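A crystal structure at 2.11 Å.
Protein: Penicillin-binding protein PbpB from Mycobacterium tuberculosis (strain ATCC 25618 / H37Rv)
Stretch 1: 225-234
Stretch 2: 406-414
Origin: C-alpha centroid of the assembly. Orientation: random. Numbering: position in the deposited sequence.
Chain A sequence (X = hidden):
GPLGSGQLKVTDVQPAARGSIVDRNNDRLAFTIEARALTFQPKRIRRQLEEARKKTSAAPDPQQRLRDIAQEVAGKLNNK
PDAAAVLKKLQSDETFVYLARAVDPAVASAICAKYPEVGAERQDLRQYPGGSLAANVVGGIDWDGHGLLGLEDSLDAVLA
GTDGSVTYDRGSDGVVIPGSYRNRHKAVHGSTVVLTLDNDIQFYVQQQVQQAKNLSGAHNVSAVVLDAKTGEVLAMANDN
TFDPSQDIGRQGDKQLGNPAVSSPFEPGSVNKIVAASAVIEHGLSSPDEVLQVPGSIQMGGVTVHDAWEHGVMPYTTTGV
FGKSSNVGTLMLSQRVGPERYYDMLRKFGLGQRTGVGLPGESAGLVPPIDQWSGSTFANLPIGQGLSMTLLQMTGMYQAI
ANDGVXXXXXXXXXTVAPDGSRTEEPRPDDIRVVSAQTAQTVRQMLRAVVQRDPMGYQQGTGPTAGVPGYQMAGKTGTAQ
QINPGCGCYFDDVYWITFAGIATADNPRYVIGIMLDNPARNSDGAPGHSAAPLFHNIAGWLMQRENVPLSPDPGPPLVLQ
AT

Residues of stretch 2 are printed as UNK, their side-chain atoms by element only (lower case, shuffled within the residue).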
# COMPACT_ATOMS: atom_id res chain seq x y z
N VAL A 225 5.72 -1.66 -1.17
CA VAL A 225 6.20 -2.94 -0.68
C VAL A 225 6.65 -2.75 0.76
O VAL A 225 7.55 -1.95 1.03
CB VAL A 225 7.35 -3.50 -1.53
CG1 VAL A 225 7.82 -4.84 -0.94
CG2 VAL A 225 6.91 -3.67 -3.02
N LEU A 226 6.05 -3.50 1.67
CA LEU A 226 6.44 -3.48 3.07
C LEU A 226 7.12 -4.78 3.47
O LEU A 226 6.77 -5.86 2.99
CB LEU A 226 5.23 -3.26 3.99
CG LEU A 226 4.39 -1.99 3.83
CD1 LEU A 226 3.27 -1.99 4.89
CD2 LEU A 226 5.25 -0.75 3.95
N ASP A 227 8.10 -4.66 4.36
CA ASP A 227 8.58 -5.85 5.06
C ASP A 227 7.46 -6.39 5.94
O ASP A 227 6.88 -5.65 6.75
CB ASP A 227 9.81 -5.53 5.91
CG ASP A 227 10.24 -6.73 6.73
OD1 ASP A 227 10.94 -7.59 6.19
OD2 ASP A 227 9.83 -6.84 7.91
N ALA A 228 7.16 -7.68 5.78
CA ALA A 228 6.00 -8.27 6.45
C ALA A 228 6.08 -8.15 7.96
O ALA A 228 5.09 -7.82 8.62
CB ALA A 228 5.85 -9.74 6.05
N LYS A 229 7.26 -8.43 8.54
CA LYS A 229 7.35 -8.51 10.00
C LYS A 229 7.47 -7.13 10.65
O LYS A 229 6.84 -6.87 11.68
CB LYS A 229 8.54 -9.38 10.40
CG LYS A 229 8.30 -10.91 10.30
CD LYS A 229 9.62 -11.68 10.47
CE LYS A 229 9.42 -13.19 10.67
NZ LYS A 229 8.80 -13.49 12.01
N THR A 230 8.28 -6.24 10.07
CA THR A 230 8.57 -4.93 10.66
C THR A 230 7.73 -3.80 10.09
O THR A 230 7.71 -2.72 10.69
CB THR A 230 10.04 -4.56 10.43
OG1 THR A 230 10.26 -4.33 9.03
CG2 THR A 230 10.97 -5.67 10.90
N GLY A 231 7.08 -4.00 8.94
CA GLY A 231 6.37 -2.91 8.30
C GLY A 231 7.25 -1.81 7.75
O GLY A 231 6.74 -0.75 7.38
N GLU A 232 8.55 -2.03 7.66
CA GLU A 232 9.40 -1.03 7.05
C GLU A 232 9.06 -0.91 5.57
O GLU A 232 8.67 -1.89 4.92
CB GLU A 232 10.88 -1.38 7.24
CG GLU A 232 11.36 -1.25 8.69
CD GLU A 232 12.86 -1.44 8.85
OE1 GLU A 232 13.48 -2.17 8.04
OE2 GLU A 232 13.43 -0.85 9.80
N VAL A 233 9.18 0.30 5.05
CA VAL A 233 8.88 0.59 3.65
C VAL A 233 10.09 0.24 2.80
O VAL A 233 11.11 0.94 2.83
CB VAL A 233 8.48 2.05 3.45
CG1 VAL A 233 8.29 2.34 1.96
CG2 VAL A 233 7.21 2.37 4.27
N LEU A 234 9.99 -0.85 2.03
CA LEU A 234 11.09 -1.29 1.16
C LEU A 234 11.02 -0.66 -0.23
O LEU A 234 12.05 -0.52 -0.89
CB LEU A 234 11.08 -2.82 1.03
CG LEU A 234 11.25 -3.66 2.31
CD1 LEU A 234 11.42 -5.14 1.98
CD2 LEU A 234 12.43 -3.16 3.15
N UNK A 406 -0.20 -5.54 13.85
CA UNK A 406 0.07 -4.44 12.94
C UNK A 406 1.24 -3.63 13.46
O UNK A 406 1.28 -3.26 14.64
c UNK A 406 -1.05 -2.51 11.69
c UNK A 406 -1.16 -3.56 12.80
n UNK A 406 -3.31 0.69 13.79
c UNK A 406 -2.41 -1.93 11.37
n UNK A 406 -3.00 -1.17 12.47
c UNK A 406 -2.69 0.08 12.79
n UNK A 406 -1.76 0.74 12.11
N UNK A 407 2.21 -3.37 12.58
CA UNK A 407 3.34 -2.51 12.92
C UNK A 407 3.29 -1.32 11.97
O UNK A 407 3.53 -1.47 10.76
c UNK A 407 4.68 -3.27 12.81
c UNK A 407 5.86 -2.37 13.23
c UNK A 407 4.66 -4.55 13.69
N UNK A 408 2.97 -0.12 12.47
CA UNK A 408 2.85 1.05 11.60
C UNK A 408 4.10 1.22 10.74
O UNK A 408 5.23 1.12 11.24
c UNK A 408 2.03 1.55 13.79
c UNK A 408 2.71 0.21 13.88
c UNK A 408 2.69 2.20 12.59
N UNK A 409 3.93 1.43 9.44
CA UNK A 409 5.09 1.48 8.55
C UNK A 409 5.96 2.70 8.83
O UNK A 409 5.48 3.75 9.23
c UNK A 409 2.66 1.58 8.72
c UNK A 409 3.10 2.08 7.38
c UNK A 409 4.46 1.56 7.15
N UNK A 410 7.26 2.53 8.58
CA UNK A 410 8.24 3.59 8.76
C UNK A 410 9.19 3.57 7.58
O UNK A 410 9.51 2.50 7.05
c UNK A 410 8.24 3.51 11.36
c UNK A 410 7.80 4.94 11.57
c UNK A 410 9.05 3.40 10.08
c UNK A 410 5.76 5.20 12.93
n UNK A 410 5.20 5.46 14.12
n UNK A 410 7.08 5.18 12.81
n UNK A 410 4.98 4.97 11.87
N UNK A 411 9.65 4.75 7.18
CA UNK A 411 10.58 4.86 6.06
C UNK A 411 11.94 5.40 6.48
O UNK A 411 12.90 5.28 5.70
c UNK A 411 9.98 5.71 4.92
c UNK A 411 9.93 5.70 2.34
c UNK A 411 10.02 7.19 5.27
c UNK A 411 10.76 5.45 3.60
N UNK A 412 12.05 5.99 7.66
CA UNK A 412 13.33 6.41 8.21
C UNK A 412 13.86 5.26 9.06
O UNK A 412 13.25 4.90 10.07
c UNK A 412 13.21 7.68 9.06
c UNK A 412 14.61 8.23 9.35
c UNK A 412 12.34 8.73 8.38
c UNK A 412 12.89 9.22 7.08
N UNK A 413 15.00 4.68 8.66
CA UNK A 413 15.58 3.60 9.45
C UNK A 413 16.49 4.14 10.56
O UNK A 413 16.48 3.61 11.68
n UNK A 413 16.19 -1.49 10.02
c UNK A 413 16.94 0.18 8.30
c UNK A 413 16.70 1.32 9.27
c UNK A 413 17.24 -1.13 9.03
c UNK A 413 16.36 2.63 8.56
N UNK A 414 17.27 5.17 10.26
CA UNK A 414 18.30 5.64 11.19
C UNK A 414 18.84 6.97 10.69
O UNK A 414 18.56 7.40 9.57
c UNK A 414 19.44 4.61 11.31
O HOH W 1 7.54 -0.03 10.56

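Position 406 carries three carbons, a nitrogen, and then a carbon bearing two more nitrogens, an unbranched chain ending in a guanidinium, and touches nothing on stretch 1. It is Arg406; its CB points away from stretch 1, and its guanidinium, which can bond in several directions, is hydrogen-bonded elsewhere in the structure.

Position 407 has three side-chain carbons, one carrying the other two, and its CB points toward stretch 1, where the fork lies against the backbone carbonyls of Lys229 and Thr230. This is Val407. CG1 is 3.2 Å from Thr230 O and CG2 3.8 Å from Lys229 O, so a short branched side chain suits the space. An ideal CB on Gly231 would lie 2.5 Å from Val407 O, a clash; positive phi also favours glycine.

At 408, three carbons close a ring onto the backbone nitrogen and make no contact with stretch 1, which identifies Pro408. Its CB points away from stretch 1, but the water 1 O donates to Pro408 O and to Thr230 O, 2.7 Å each, so the water joins the two backbones.

Position 409 repeats the three-carbon ring, its CB lying 4.0 Å from Leu226 CD2 and 4.1 Å from Val233 CG2. It is Pro409, a compact apolar surface suited to these two side chains. Proline has no N-H to offer; its CA also makes a CA-H...O contact, Pro409 CA to Gly231 O, 3.0 Å.

Position 410 again shows three carbons, a nitrogen and a carbon with two nitrogens; its backbone O accepts from Val233 N at 3.0 Å. It is Arg410. Its CB points sideways and the end of the chain leads away from stretch 1, where the guanidinium finds other partners: NH1 donates to Pro409 O at 3.0 Å.

Position 411 has four carbons, forked at the first; the tip of its two-carbon arm meets Val233 CG1. It is Ile411, whose longer arm brings CD1 to 3.8 Å from Val233 CG1.

Position 412 has the same forked four-carbon pattern, without contact: Ile412. Its CB points away, and this contact does not select it.

Position 413 has four carbons in a row ending in a nitrogen that reaches Glu232 OE2. This is Lys413, long enough to bring NZ to 2.8 Å from Glu232 OE2, a hydrogen-bonded salt bridge.

Position 414 has a single carbon, out of reach: Ala414, likewise not selected here.

The contact thus joins backbone through Val233 N and Arg410 O, with water 1 bridging nearby. Val407 covers the Lys229 and Thr230 carbonyls, Pro409 packs against Leu226 and Val233, Ile411 against Val233, and Lys413 pairs with Glu232. Together the stretches bury 442 Å².

Stretch 2, residues 406-414: RVPPRIIKA
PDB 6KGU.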